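Local structure of glucose-6-phosphate 1-dehydrogenase (Kluyveromyces lactis, 7E6I) at residues N8-I13 with E106-K111; T12-S17 with L98-I103; K43-A48 with K102-F107; P90-E95 with F129-S134; H117-L122 with R420-G425. The protein catalyses the NADP+-dependent oxidation of D-glucose 6-phosphate to 6-phospho-D-glucono-1,5-lactone, the first step of the oxidative pentose phosphate pathway. All coordinates share one frame; numbering follows the deposited sequence.

Contact 1 (N8-I13 with E106-K111)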
# COMPACT_ATOMS: atom_id res chain seq x y z
N ASN A 8 -22.94 -10.00 15.41
CA ASN A 8 -22.28 -10.60 16.58
C ASN A 8 -20.83 -10.97 16.29
O ASN A 8 -20.27 -11.87 16.93
CB ASN A 8 -23.07 -11.80 17.09
CG ASN A 8 -24.55 -11.51 17.23
OD1 ASN A 8 -24.93 -10.43 17.69
ND2 ASN A 8 -25.38 -12.44 16.79
N THR A 9 -20.21 -10.28 15.34
CA THR A 9 -18.78 -10.42 15.13
C THR A 9 -18.02 -9.66 16.21
O THR A 9 -18.37 -8.53 16.58
CB THR A 9 -18.40 -9.90 13.75
OG1 THR A 9 -19.22 -8.76 13.44
CG2 THR A 9 -18.68 -10.94 12.74
N VAL A 10 -16.97 -10.29 16.73
CA VAL A 10 -16.10 -9.65 17.70
C VAL A 10 -14.80 -9.29 17.00
O VAL A 10 -14.12 -10.16 16.43
CB VAL A 10 -15.88 -10.52 18.95
CG1 VAL A 10 -15.74 -11.97 18.54
CG2 VAL A 10 -14.67 -10.04 19.76
N ILE A 11 -14.47 -8.01 17.01
CA ILE A 11 -13.22 -7.50 16.48
C ILE A 11 -12.34 -7.15 17.66
O ILE A 11 -12.69 -6.25 18.44
CB ILE A 11 -13.46 -6.29 15.57
CG1 ILE A 11 -14.29 -6.69 14.34
CG2 ILE A 11 -12.16 -5.66 15.15
CD1 ILE A 11 -14.88 -5.50 13.59
N THR A 12 -11.22 -7.84 17.81
CA THR A 12 -10.22 -7.51 18.82
C THR A 12 -9.04 -6.82 18.16
O THR A 12 -8.43 -7.37 17.24
CB THR A 12 -9.75 -8.75 19.58
OG1 THR A 12 -10.87 -9.50 20.03
CG2 THR A 12 -8.91 -8.34 20.77
N ILE A 13 -8.70 -5.62 18.64
CA ILE A 13 -7.57 -4.84 18.13
C ILE A 13 -6.45 -4.96 19.15
O ILE A 13 -6.46 -4.30 20.19
CB ILE A 13 -7.94 -3.37 17.88
CG1 ILE A 13 -9.04 -3.25 16.84
CG2 ILE A 13 -6.72 -2.60 17.42
CD1 ILE A 13 -10.42 -3.31 17.43
N GLU A 106 -18.67 -15.20 26.56
CA GLU A 106 -19.82 -14.60 27.24
C GLU A 106 -20.72 -13.87 26.26
O GLU A 106 -21.94 -14.05 26.25
CB GLU A 106 -19.35 -13.65 28.34
CG GLU A 106 -19.16 -14.29 29.70
CD GLU A 106 -19.36 -13.32 30.85
OE1 GLU A 106 -18.50 -12.42 31.06
OE2 GLU A 106 -20.39 -13.45 31.56
N PHE A 107 -20.12 -13.01 25.43
CA PHE A 107 -20.88 -12.26 24.43
C PHE A 107 -21.48 -13.18 23.38
O PHE A 107 -22.63 -12.99 22.97
CB PHE A 107 -19.98 -11.20 23.79
CG PHE A 107 -20.56 -10.56 22.56
CD1 PHE A 107 -21.41 -9.47 22.68
CD2 PHE A 107 -20.26 -11.03 21.29
CE1 PHE A 107 -21.95 -8.86 21.55
CE2 PHE A 107 -20.80 -10.43 20.16
CZ PHE A 107 -21.65 -9.34 20.29
N GLU A 108 -20.72 -14.19 22.95
CA GLU A 108 -21.21 -15.12 21.93
C GLU A 108 -22.29 -16.07 22.45
O GLU A 108 -22.83 -16.87 21.68
CB GLU A 108 -20.05 -15.92 21.34
CG GLU A 108 -19.02 -15.06 20.62
CD GLU A 108 -17.92 -15.87 19.92
OE1 GLU A 108 -17.66 -17.02 20.35
OE2 GLU A 108 -17.32 -15.36 18.95
N ALA A 109 -22.59 -16.02 23.75
CA ALA A 109 -23.69 -16.77 24.33
C ALA A 109 -24.90 -15.89 24.62
O ALA A 109 -26.03 -16.30 24.36
CB ALA A 109 -23.24 -17.46 25.61
N GLU A 110 -24.67 -14.69 25.15
CA GLU A 110 -25.73 -13.70 25.30
C GLU A 110 -26.41 -13.39 23.97
O GLU A 110 -27.57 -12.97 23.96
CB GLU A 110 -25.15 -12.42 25.92
CG GLU A 110 -26.19 -11.42 26.41
CD GLU A 110 -25.87 -9.99 25.98
OE1 GLU A 110 -24.70 -9.57 26.13
OE2 GLU A 110 -26.79 -9.30 25.48
N LYS A 111 -25.70 -13.56 22.85
CA LYS A 111 -26.31 -13.66 21.52
C LYS A 111 -26.17 -15.11 21.07
O LYS A 111 -25.10 -15.70 21.22
CB LYS A 111 -25.63 -12.73 20.52
CG LYS A 111 -25.09 -11.45 21.12
CD LYS A 111 -26.23 -10.47 21.35
CE LYS A 111 -25.71 -9.09 21.71
NZ LYS A 111 -26.38 -8.04 20.89
O HOH W 1 -19.13 -14.17 16.81
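Asn-8 lies against Phe-107 and Lys-111 where helix 94-110 ends. Its carbonyl O meets the edge of the Phe-107 ring near the ring plane, 3.6 Å from CE2, while its amide side chain lies slantwise across the first methylenes of Lys-111, with OD1 3.6 Å from Lys-111 CG. That same CG stands 4.0 Å above one face of the Phe-107 ring, displaced toward the rim. Glu-108 reaches out with its chain extended beyond CG, and its OE2 comes 3.8 Å from Val-10 CG1, the two side chains crossing at about a right angle. A water lies 2.6 Å from Asn-8 O and 3.0 Å from Glu-108 OE2, though it need not bond to both at once; OE1 forms a salt bridge with Arg-118. With an alanine at Asn-8 the Lys-111 methylenes would probably lose their amide cover and a gap open beside them, the ring edge still meeting the backbone carbonyl. The arrangement is that of a Rossmann fold, the C-terminal end of a helix packing beside the start of the first strand.

Contact 2 (T12-S17 with L98-I103)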
# COMPACT_ATOMS: atom_id res chain seq x y z
N THR A 12 -11.22 -7.84 17.81
CA THR A 12 -10.22 -7.51 18.82
C THR A 12 -9.04 -6.82 18.16
O THR A 12 -8.43 -7.37 17.24
CB THR A 12 -9.75 -8.75 19.58
OG1 THR A 12 -10.87 -9.50 20.03
CG2 THR A 12 -8.91 -8.34 20.77
N ILE A 13 -8.70 -5.62 18.64
CA ILE A 13 -7.57 -4.84 18.13
C ILE A 13 -6.45 -4.96 19.15
O ILE A 13 -6.46 -4.30 20.19
CB ILE A 13 -7.94 -3.37 17.88
CG1 ILE A 13 -9.04 -3.25 16.84
CG2 ILE A 13 -6.72 -2.60 17.42
CD1 ILE A 13 -10.42 -3.31 17.43
N PHE A 14 -5.46 -5.79 18.84
CA PHE A 14 -4.28 -5.89 19.68
C PHE A 14 -3.35 -4.70 19.45
O PHE A 14 -3.27 -4.16 18.34
CB PHE A 14 -3.54 -7.20 19.41
CG PHE A 14 -4.15 -8.39 20.08
CD1 PHE A 14 -5.23 -9.05 19.51
CD2 PHE A 14 -3.65 -8.86 21.28
CE1 PHE A 14 -5.80 -10.16 20.14
CE2 PHE A 14 -4.20 -9.96 21.91
CZ PHE A 14 -5.28 -10.61 21.34
N GLY A 15 -2.66 -4.29 20.51
CA GLY A 15 -1.90 -3.07 20.46
C GLY A 15 -2.77 -1.84 20.53
O GLY A 15 -2.40 -0.79 19.99
N ALA A 16 -3.93 -1.93 21.19
CA ALA A 16 -4.97 -0.92 21.04
C ALA A 16 -4.54 0.46 21.51
O ALA A 16 -5.14 1.45 21.09
CB ALA A 16 -6.22 -1.36 21.80
N SER A 17 -3.54 0.56 22.37
CA SER A 17 -3.10 1.83 22.92
C SER A 17 -2.11 2.57 22.02
O SER A 17 -1.80 3.73 22.29
CB SER A 17 -2.48 1.61 24.30
OG SER A 17 -1.41 0.67 24.19
N LEU A 98 -6.87 -16.19 27.93
CA LEU A 98 -7.95 -16.92 28.56
C LEU A 98 -9.00 -15.96 29.12
O LEU A 98 -10.20 -16.22 29.00
CB LEU A 98 -7.41 -17.83 29.66
CG LEU A 98 -6.47 -18.89 29.09
CD1 LEU A 98 -5.64 -19.54 30.18
CD2 LEU A 98 -7.26 -19.92 28.29
N GLU A 99 -8.56 -14.85 29.71
CA GLU A 99 -9.53 -13.83 30.11
C GLU A 99 -10.29 -13.28 28.91
O GLU A 99 -11.51 -13.11 28.97
CB GLU A 99 -8.82 -12.71 30.87
CG GLU A 99 -8.34 -13.09 32.28
CD GLU A 99 -7.26 -12.14 32.83
OE1 GLU A 99 -6.86 -11.19 32.11
OE2 GLU A 99 -6.82 -12.36 33.99
N LEU A 100 -9.59 -13.03 27.80
CA LEU A 100 -10.26 -12.58 26.58
C LEU A 100 -11.19 -13.66 26.04
O LEU A 100 -12.33 -13.37 25.65
CB LEU A 100 -9.22 -12.18 25.53
CG LEU A 100 -9.67 -11.57 24.19
CD1 LEU A 100 -10.31 -10.19 24.34
CD2 LEU A 100 -8.50 -11.51 23.23
N LYS A 101 -10.74 -14.92 26.02
CA LYS A 101 -11.60 -16.02 25.62
C LYS A 101 -12.90 -16.05 26.40
O LYS A 101 -13.93 -16.48 25.88
CB LYS A 101 -10.84 -17.35 25.77
CG LYS A 101 -11.65 -18.64 25.54
CD LYS A 101 -10.67 -19.81 25.40
CE LYS A 101 -11.22 -21.13 25.90
NZ LYS A 101 -12.63 -21.38 25.49
N LYS A 102 -12.89 -15.56 27.65
CA LYS A 102 -14.09 -15.57 28.47
C LYS A 102 -15.02 -14.41 28.12
O LYS A 102 -16.23 -14.60 27.97
CB LYS A 102 -13.73 -15.53 29.96
N ILE A 103 -14.47 -13.20 28.01
CA ILE A 103 -15.27 -12.06 27.56
C ILE A 103 -15.98 -12.40 26.26
O ILE A 103 -17.17 -12.11 26.08
CB ILE A 103 -14.39 -10.81 27.39
CG1 ILE A 103 -13.40 -10.69 28.55
CG2 ILE A 103 -15.25 -9.55 27.26
CD1 ILE A 103 -12.67 -9.37 28.60
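Leu-100 and Thr-12 are brought together by matching first torsions: CG of Leu-100 stands trans to the backbone N (chi1 -175°), and in Thr-12 a chi1 of -50° sets OG1 beside the backbone N and sends CG2 toward the helix. The two side chains therefore meet tip to tip, Thr-12 CG2 lying 4.0 Å from Leu-100 CD2. Two residues on, Phe-14 projects its ring from the same face of the strand, and its far atom CZ comes 3.8 Å from the same Leu-100 CD2. One leucine methyl thus serves both strand residues, in a buried and wholly apolar contact. This is the first strand of a Rossmann fold running into its glycine-rich loop: Gly-15, with a positive phi, turns the chain, and Gly-15, Ala-16 and Ser-17 probably bind NADP+, as in related enzymes. Between the two helix-facing residues, Ile-13 points to the other side of the sheet and packs on helix 19-34. Further partners surround Phe-14: its ring meets that of Tyr-47 with the planes at about 35°, and Val-132 and Leu-136 of helix 126-139 touch it as well.

Contact 3 (K43-A48 with K102-F107)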
# COMPACT_ATOMS: atom_id res chain seq x y z
N LYS A 43 -18.94 -6.52 18.52
CA LYS A 43 -18.21 -6.25 19.75
C LYS A 43 -16.76 -5.86 19.43
O LYS A 43 -16.00 -6.68 18.91
CB LYS A 43 -18.25 -7.45 20.70
CG LYS A 43 -17.77 -7.09 22.11
CD LYS A 43 -18.37 -7.99 23.19
CE LYS A 43 -18.00 -7.49 24.58
NZ LYS A 43 -17.23 -6.21 24.50
N ILE A 44 -16.39 -4.63 19.76
CA ILE A 44 -15.05 -4.12 19.50
C ILE A 44 -14.27 -4.10 20.81
O ILE A 44 -14.65 -3.41 21.75
CB ILE A 44 -15.09 -2.72 18.86
CG1 ILE A 44 -16.03 -2.74 17.66
CG2 ILE A 44 -13.73 -2.32 18.41
CD1 ILE A 44 -16.04 -1.45 16.89
N ILE A 45 -13.17 -4.86 20.85
CA ILE A 45 -12.35 -5.04 22.05
C ILE A 45 -10.92 -4.59 21.75
O ILE A 45 -10.27 -5.14 20.84
CB ILE A 45 -12.34 -6.49 22.52
CG1 ILE A 45 -13.75 -7.01 22.79
CG2 ILE A 45 -11.48 -6.63 23.74
CD1 ILE A 45 -13.78 -8.49 23.08
N GLY A 46 -10.41 -3.65 22.53
CA GLY A 46 -9.04 -3.23 22.44
C GLY A 46 -8.21 -3.89 23.53
O GLY A 46 -8.53 -3.78 24.71
N TYR A 47 -7.14 -4.57 23.12
CA TYR A 47 -6.25 -5.30 24.02
C TYR A 47 -4.85 -4.71 23.94
O TYR A 47 -4.34 -4.46 22.85
CB TYR A 47 -6.24 -6.80 23.64
CG TYR A 47 -5.45 -7.75 24.52
CD1 TYR A 47 -4.06 -7.70 24.58
CD2 TYR A 47 -6.09 -8.74 25.26
CE1 TYR A 47 -3.34 -8.58 25.37
CE2 TYR A 47 -5.38 -9.62 26.05
CZ TYR A 47 -4.01 -9.55 26.10
OH TYR A 47 -3.30 -10.43 26.89
N ALA A 48 -4.24 -4.48 25.11
CA ALA A 48 -2.85 -4.04 25.23
C ALA A 48 -2.38 -4.27 26.67
O ALA A 48 -3.17 -4.64 27.55
CB ALA A 48 -2.68 -2.57 24.82
N LYS A 102 -12.89 -15.56 27.65
CA LYS A 102 -14.09 -15.57 28.47
C LYS A 102 -15.02 -14.41 28.12
O LYS A 102 -16.23 -14.60 27.97
CB LYS A 102 -13.73 -15.53 29.96
N ILE A 103 -14.47 -13.20 28.01
CA ILE A 103 -15.27 -12.06 27.56
C ILE A 103 -15.98 -12.40 26.26
O ILE A 103 -17.17 -12.11 26.08
CB ILE A 103 -14.39 -10.81 27.39
CG1 ILE A 103 -13.40 -10.69 28.55
CG2 ILE A 103 -15.25 -9.55 27.26
CD1 ILE A 103 -12.67 -9.37 28.60
N ILE A 104 -15.28 -13.06 25.33
CA ILE A 104 -15.83 -13.28 24.00
C ILE A 104 -16.91 -14.36 24.04
O ILE A 104 -18.00 -14.20 23.48
CB ILE A 104 -14.72 -13.62 22.99
CG1 ILE A 104 -13.89 -12.38 22.66
CG2 ILE A 104 -15.30 -14.22 21.71
CD1 ILE A 104 -12.69 -12.65 21.78
N GLU A 105 -16.62 -15.48 24.71
CA GLU A 105 -17.62 -16.54 24.81
C GLU A 105 -18.85 -16.10 25.59
O GLU A 105 -19.96 -16.56 25.31
CB GLU A 105 -16.97 -17.78 25.44
CG GLU A 105 -15.98 -18.47 24.52
CD GLU A 105 -15.30 -19.68 25.15
OE1 GLU A 105 -14.79 -20.53 24.39
OE2 GLU A 105 -15.27 -19.79 26.40
N GLU A 106 -18.67 -15.20 26.56
CA GLU A 106 -19.82 -14.60 27.24
C GLU A 106 -20.72 -13.87 26.26
O GLU A 106 -21.94 -14.05 26.25
CB GLU A 106 -19.35 -13.65 28.34
CG GLU A 106 -19.16 -14.29 29.70
CD GLU A 106 -19.36 -13.32 30.85
OE1 GLU A 106 -18.50 -12.42 31.06
OE2 GLU A 106 -20.39 -13.45 31.56
N PHE A 107 -20.12 -13.01 25.43
CA PHE A 107 -20.88 -12.26 24.43
C PHE A 107 -21.48 -13.18 23.38
O PHE A 107 -22.63 -12.99 22.97
CB PHE A 107 -19.98 -11.20 23.79
CG PHE A 107 -20.56 -10.56 22.56
CD1 PHE A 107 -21.41 -9.47 22.68
CD2 PHE A 107 -20.26 -11.03 21.29
CE1 PHE A 107 -21.95 -8.86 21.55
CE2 PHE A 107 -20.80 -10.43 20.16
CZ PHE A 107 -21.65 -9.34 20.29
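Lys-43, at the start of its strand, forms a CH-pi contact with Phe-107. Lys-43 CB sits over the centre of the ring, 3.9 Å from the Phe-107 centroid and only 9° off the ring normal, on the face opposite Lys-111. The lysine keeps CG trans to its backbone N (chi1 -167°) and runs on nearly extended as far as CE before bending at its end. The two side chains slide past each other in opposite directions, and CD reaches back over the root of the ring, 3.4 Å from Phe-107 CD1 and CG alike. Apolar packing joins the isoleucines, Ile-45 CD1 meeting Ile-104 CG1 at 3.9 Å. A separate, looser approach brings Lys-43 CE to 4.4 Å from Ile-103 CG2. A serine in place of Phe-107 would probably take away the surface on which the Lys-43 chain lies and leave that chain freer to turn. Strand 43-48 and helix 102-107 run antiparallel, at 172° with their axes 10.9 Å apart. The helix belongs to the beta-alpha-beta crossover of the Rossmann fold that leads from strand 84-88 to strand 117-122, passing over strands 43-48 and 10-14.

Contact 4 (P90-E95 with F129-S134)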
# COMPACT_ATOMS: atom_id res chain seq x y z
N PRO A 90 -0.79 -9.11 29.16
CA PRO A 90 0.45 -9.25 28.39
C PRO A 90 0.21 -9.99 27.09
O PRO A 90 -0.74 -10.78 26.96
CB PRO A 90 1.36 -10.05 29.33
CG PRO A 90 0.41 -10.86 30.16
CD PRO A 90 -0.88 -10.09 30.26
N TYR A 91 1.06 -9.71 26.10
CA TYR A 91 1.04 -10.51 24.89
C TYR A 91 1.79 -11.83 25.08
O TYR A 91 1.58 -12.77 24.30
CB TYR A 91 1.66 -9.75 23.71
CG TYR A 91 1.11 -8.35 23.49
CD1 TYR A 91 -0.23 -8.15 23.18
CD2 TYR A 91 1.94 -7.24 23.58
CE1 TYR A 91 -0.74 -6.87 22.99
CE2 TYR A 91 1.45 -5.96 23.38
CZ TYR A 91 0.11 -5.78 23.09
OH TYR A 91 -0.38 -4.50 22.90
N ASP A 92 2.60 -11.90 26.13
CA ASP A 92 3.60 -12.93 26.40
C ASP A 92 3.04 -14.15 27.12
O ASP A 92 3.76 -15.15 27.25
CB ASP A 92 4.71 -12.32 27.26
CG ASP A 92 6.08 -12.77 26.85
OD1 ASP A 92 6.82 -11.96 26.26
OD2 ASP A 92 6.42 -13.94 27.14
N SER A 93 1.81 -14.10 27.62
CA SER A 93 1.36 -15.07 28.60
C SER A 93 -0.12 -15.37 28.43
O SER A 93 -0.91 -14.49 28.05
CB SER A 93 1.63 -14.57 30.03
OG SER A 93 1.81 -15.65 30.93
N ASP A 94 -0.50 -16.60 28.77
CA ASP A 94 -1.82 -17.13 28.43
C ASP A 94 -2.95 -16.53 29.25
O ASP A 94 -4.12 -16.69 28.86
CB ASP A 94 -1.84 -18.65 28.60
CG ASP A 94 -0.65 -19.34 27.95
OD1 ASP A 94 -0.28 -19.00 26.80
OD2 ASP A 94 -0.09 -20.25 28.60
N GLU A 95 -2.67 -15.88 30.38
CA GLU A 95 -3.77 -15.44 31.24
C GLU A 95 -4.61 -14.36 30.56
O GLU A 95 -5.83 -14.33 30.73
CB GLU A 95 -3.26 -14.94 32.59
CG GLU A 95 -2.24 -13.82 32.53
CD GLU A 95 -0.82 -14.35 32.53
OE1 GLU A 95 0.13 -13.54 32.53
OE2 GLU A 95 -0.67 -15.60 32.52
N PHE A 129 3.86 -9.96 16.64
CA PHE A 129 2.96 -10.86 15.89
C PHE A 129 3.06 -12.28 16.36
O PHE A 129 2.06 -12.92 16.67
CB PHE A 129 3.27 -10.98 14.39
CG PHE A 129 3.06 -9.78 13.60
CD1 PHE A 129 2.46 -8.67 14.13
CD2 PHE A 129 3.52 -9.77 12.29
CE1 PHE A 129 2.31 -7.55 13.36
CE2 PHE A 129 3.39 -8.65 11.53
CZ PHE A 129 2.77 -7.53 12.06
N ILE A 130 4.28 -12.82 16.24
CA ILE A 130 4.46 -14.26 16.38
C ILE A 130 4.08 -14.71 17.78
O ILE A 130 3.46 -15.77 17.96
CB ILE A 130 5.91 -14.66 16.02
CG1 ILE A 130 6.07 -14.72 14.51
CG2 ILE A 130 6.22 -16.04 16.53
CD1 ILE A 130 5.06 -15.62 13.83
N ASP A 131 4.39 -13.90 18.79
CA ASP A 131 3.93 -14.23 20.12
C ASP A 131 2.41 -14.24 20.17
O ASP A 131 1.80 -15.23 20.58
CB ASP A 131 4.53 -13.27 21.15
CG ASP A 131 6.04 -13.41 21.27
OD1 ASP A 131 6.57 -14.37 20.68
OD2 ASP A 131 6.69 -12.57 21.95
N VAL A 132 1.78 -13.15 19.72
CA VAL A 132 0.32 -13.07 19.79
C VAL A 132 -0.33 -14.16 18.94
O VAL A 132 -1.33 -14.76 19.34
CB VAL A 132 -0.17 -11.68 19.37
CG1 VAL A 132 -1.71 -11.62 19.45
CG2 VAL A 132 0.47 -10.61 20.24
N CYS A 133 0.22 -14.42 17.76
CA CYS A 133 -0.35 -15.46 16.91
C CYS A 133 -0.28 -16.82 17.59
O CYS A 133 -1.27 -17.56 17.62
CB CYS A 133 0.35 -15.48 15.55
SG CYS A 133 -0.23 -14.14 14.46
N SER A 134 0.88 -17.16 18.16
CA SER A 134 0.99 -18.36 19.00
C SER A 134 -0.11 -18.39 20.05
O SER A 134 -0.86 -19.36 20.16
CB SER A 134 2.36 -18.42 19.68
OG SER A 134 3.39 -18.50 18.72
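Tyr-91 and Val-132 lie side by side, their side chains pointing the same way. One valine methyl does the touching: CG2 is 3.8 Å from Tyr-91 CB and 3.9 Å from Tyr-91 CD1, so it packs at the base of the aromatic side chain. Val-132 holds CG1 trans to the backbone N (chi1 180°), which leaves CG2 for the tyrosine while CG1 turns to Phe-14. Outside this apolar pair, Asp-92 OD1 and Asp-131 OD2 come within 4.4 Å of each other, two like charges that probably raise each other's affinity for protons slightly. Tyr-91 belongs to the loop between strand 84-88 and helix 94-110 of the Rossmann fold, and helix 126-139 follows the next strand, 117-122; the two connections meet at the C-terminal edge of the parallel sheet. There Tyr-91 lies beside Gly-15 and Arg-49, which probably bind NADP+, as in related enzymes. Farther out, Ser-93 OG donates to Glu-95 OE2 at 2.9 Å on its syn side, 32° out of the carboxylate plane. In the facing helix, Ile-130 O is gripped twice, by Ser-134 OG at 2.8 Å and by Ser-134 N at 2.9 Å, from opposite faces of its plane. Asp-94 adds a salt bridge to Lys-135 and a hydrogen bond to Asn-139, while Tyr-91 O bonds to the hydroxyl of Tyr-97.

Contact 5 (H117-L122 with R420-G425)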
# COMPACT_ATOMS: atom_id res chain seq x y z
N HIS A 117 -17.65 -15.67 14.81
CA HIS A 117 -16.98 -14.92 13.75
C HIS A 117 -16.06 -13.90 14.41
O HIS A 117 -16.54 -12.92 15.00
CB HIS A 117 -17.99 -14.20 12.85
CG HIS A 117 -18.82 -15.12 12.00
ND1 HIS A 117 -19.96 -14.69 11.36
CD2 HIS A 117 -18.68 -16.43 11.69
CE1 HIS A 117 -20.49 -15.70 10.69
NE2 HIS A 117 -19.73 -16.76 10.87
N ARG A 118 -14.75 -14.11 14.32
CA ARG A 118 -13.79 -13.31 15.07
C ARG A 118 -12.71 -12.74 14.16
O ARG A 118 -12.05 -13.48 13.42
CB ARG A 118 -13.14 -14.14 16.19
CG ARG A 118 -14.15 -14.81 17.10
CD ARG A 118 -13.50 -15.68 18.14
NE ARG A 118 -14.49 -16.31 19.01
CZ ARG A 118 -14.32 -17.48 19.59
NH1 ARG A 118 -13.19 -18.16 19.41
NH2 ARG A 118 -15.27 -17.98 20.37
N LEU A 119 -12.54 -11.42 14.21
CA LEU A 119 -11.46 -10.73 13.52
C LEU A 119 -10.46 -10.23 14.55
O LEU A 119 -10.85 -9.58 15.53
CB LEU A 119 -12.01 -9.56 12.67
CG LEU A 119 -11.02 -8.76 11.80
CD1 LEU A 119 -10.44 -9.65 10.71
CD2 LEU A 119 -11.66 -7.50 11.18
N PHE A 120 -9.19 -10.56 14.36
CA PHE A 120 -8.10 -10.06 15.19
C PHE A 120 -7.25 -9.12 14.36
O PHE A 120 -6.56 -9.55 13.43
CB PHE A 120 -7.26 -11.22 15.72
CG PHE A 120 -8.02 -12.16 16.59
CD1 PHE A 120 -8.28 -11.85 17.92
CD2 PHE A 120 -8.51 -13.35 16.08
CE1 PHE A 120 -8.99 -12.72 18.73
CE2 PHE A 120 -9.23 -14.23 16.88
CZ PHE A 120 -9.48 -13.91 18.20
N TYR A 121 -7.29 -7.83 14.69
CA TYR A 121 -6.43 -6.84 14.05
C TYR A 121 -5.18 -6.65 14.89
O TYR A 121 -5.27 -6.21 16.05
CB TYR A 121 -7.17 -5.50 13.86
CG TYR A 121 -6.50 -4.59 12.87
CD1 TYR A 121 -5.20 -4.11 13.08
CD2 TYR A 121 -7.15 -4.21 11.69
CE1 TYR A 121 -4.58 -3.29 12.17
CE2 TYR A 121 -6.53 -3.39 10.76
CZ TYR A 121 -5.25 -2.93 11.00
OH TYR A 121 -4.64 -2.10 10.07
N LEU A 122 -4.01 -6.95 14.32
CA LEU A 122 -2.76 -6.96 15.09
C LEU A 122 -1.95 -5.69 14.81
O LEU A 122 -1.00 -5.68 14.02
CB LEU A 122 -1.95 -8.22 14.76
CG LEU A 122 -2.22 -9.51 15.53
CD1 LEU A 122 -3.69 -9.82 15.63
CD2 LEU A 122 -1.47 -10.65 14.88
N ARG A 420 -13.25 -3.65 5.81
CA ARG A 420 -14.44 -4.15 5.14
C ARG A 420 -14.14 -5.43 4.37
O ARG A 420 -14.82 -6.45 4.55
CB ARG A 420 -14.99 -3.09 4.20
CG ARG A 420 -16.25 -3.54 3.49
CD ARG A 420 -17.40 -3.48 4.44
NE ARG A 420 -18.53 -4.35 4.11
CZ ARG A 420 -19.27 -4.26 3.01
NH1 ARG A 420 -19.02 -3.35 2.08
NH2 ARG A 420 -20.28 -5.11 2.85
N ASP A 421 -13.12 -5.40 3.50
CA ASP A 421 -12.81 -6.56 2.67
C ASP A 421 -12.49 -7.78 3.52
O ASP A 421 -12.87 -8.92 3.18
CB ASP A 421 -11.63 -6.26 1.74
CG ASP A 421 -12.01 -5.35 0.59
OD1 ASP A 421 -13.19 -4.94 0.52
OD2 ASP A 421 -11.12 -5.04 -0.23
N ALA A 422 -11.76 -7.57 4.63
CA ALA A 422 -11.47 -8.66 5.56
C ALA A 422 -12.76 -9.22 6.16
O ALA A 422 -12.95 -10.44 6.23
CB ALA A 422 -10.52 -8.17 6.64
N LEU A 423 -13.66 -8.33 6.61
CA LEU A 423 -14.93 -8.79 7.16
C LEU A 423 -15.67 -9.66 6.15
O LEU A 423 -16.24 -10.69 6.51
CB LEU A 423 -15.79 -7.60 7.61
CG LEU A 423 -15.25 -6.81 8.81
CD1 LEU A 423 -16.07 -5.56 9.09
CD2 LEU A 423 -15.22 -7.67 10.04
N LEU A 424 -15.60 -9.29 4.87
CA LEU A 424 -16.22 -10.08 3.81
C LEU A 424 -15.39 -11.27 3.37
O LEU A 424 -15.85 -12.05 2.54
CB LEU A 424 -16.53 -9.19 2.60
CG LEU A 424 -17.33 -7.91 2.86
CD1 LEU A 424 -17.18 -6.95 1.70
CD2 LEU A 424 -18.78 -8.21 3.12
N GLY A 425 -14.19 -11.47 3.92
CA GLY A 425 -13.39 -12.62 3.55
C GLY A 425 -12.70 -12.56 2.19
O GLY A 425 -12.26 -13.60 1.69
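Leu-119 receives the last turn of helix 414-423 through Ala-422 and Leu-423. The turn starts at Arg-420, whose carbonyl O accepts Leu-424 N at 3.0 Å. Ala-422 then points its CB at the strand and lies 4.3 Å from Leu-119 CD1. At Leu-423 the contact is closer: CG is turned opposite the carbonyl carbon (chi1 -68°), which brings CD2 to 3.7 Å from Leu-119 CD2. The two leucines cross at about a right angle; CD1 of Leu-119 meets the alanine and CD2 the leucine. Beyond Leu-424, Gly-425 ends the helix in a Schellman motif, with positive phi and its N bonded to Ala-422 O at 2.8 Å. Strand 117-122 lies within the parallel sheet between strands 10-14 and 146-152, and Leu-119 touches Ile-11 of the one and Ile-150 of the other. Phe-120 points to the other face, where it packs on helix 126-139, while helix 414-423, from the C-terminal part of the chain, packs against the face that Leu-119 offers.

Overall arrangement
From the N terminus, strand 10-14 opens contacts 1 and 2, which both close on helix 94-110; contact 2 nests within contact 1, apart from the shared residues 12-13. Contact 3 opens later, on the neighbouring strand 43-48, and closes on the same helix, overlapping both. Together these three fasten one helix across two adjacent strands. Contact 4 starts in the loop before that helix and ends on helix 126-139, crossing contacts 1 to 3 and joining the two helical connections near the presumed nucleotide site. Contact 5 opens after contacts 1 to 3 have closed, crosses contact 4, and spans almost 300 residues, tying the Rossmann sheet to the C-terminal part of the chain.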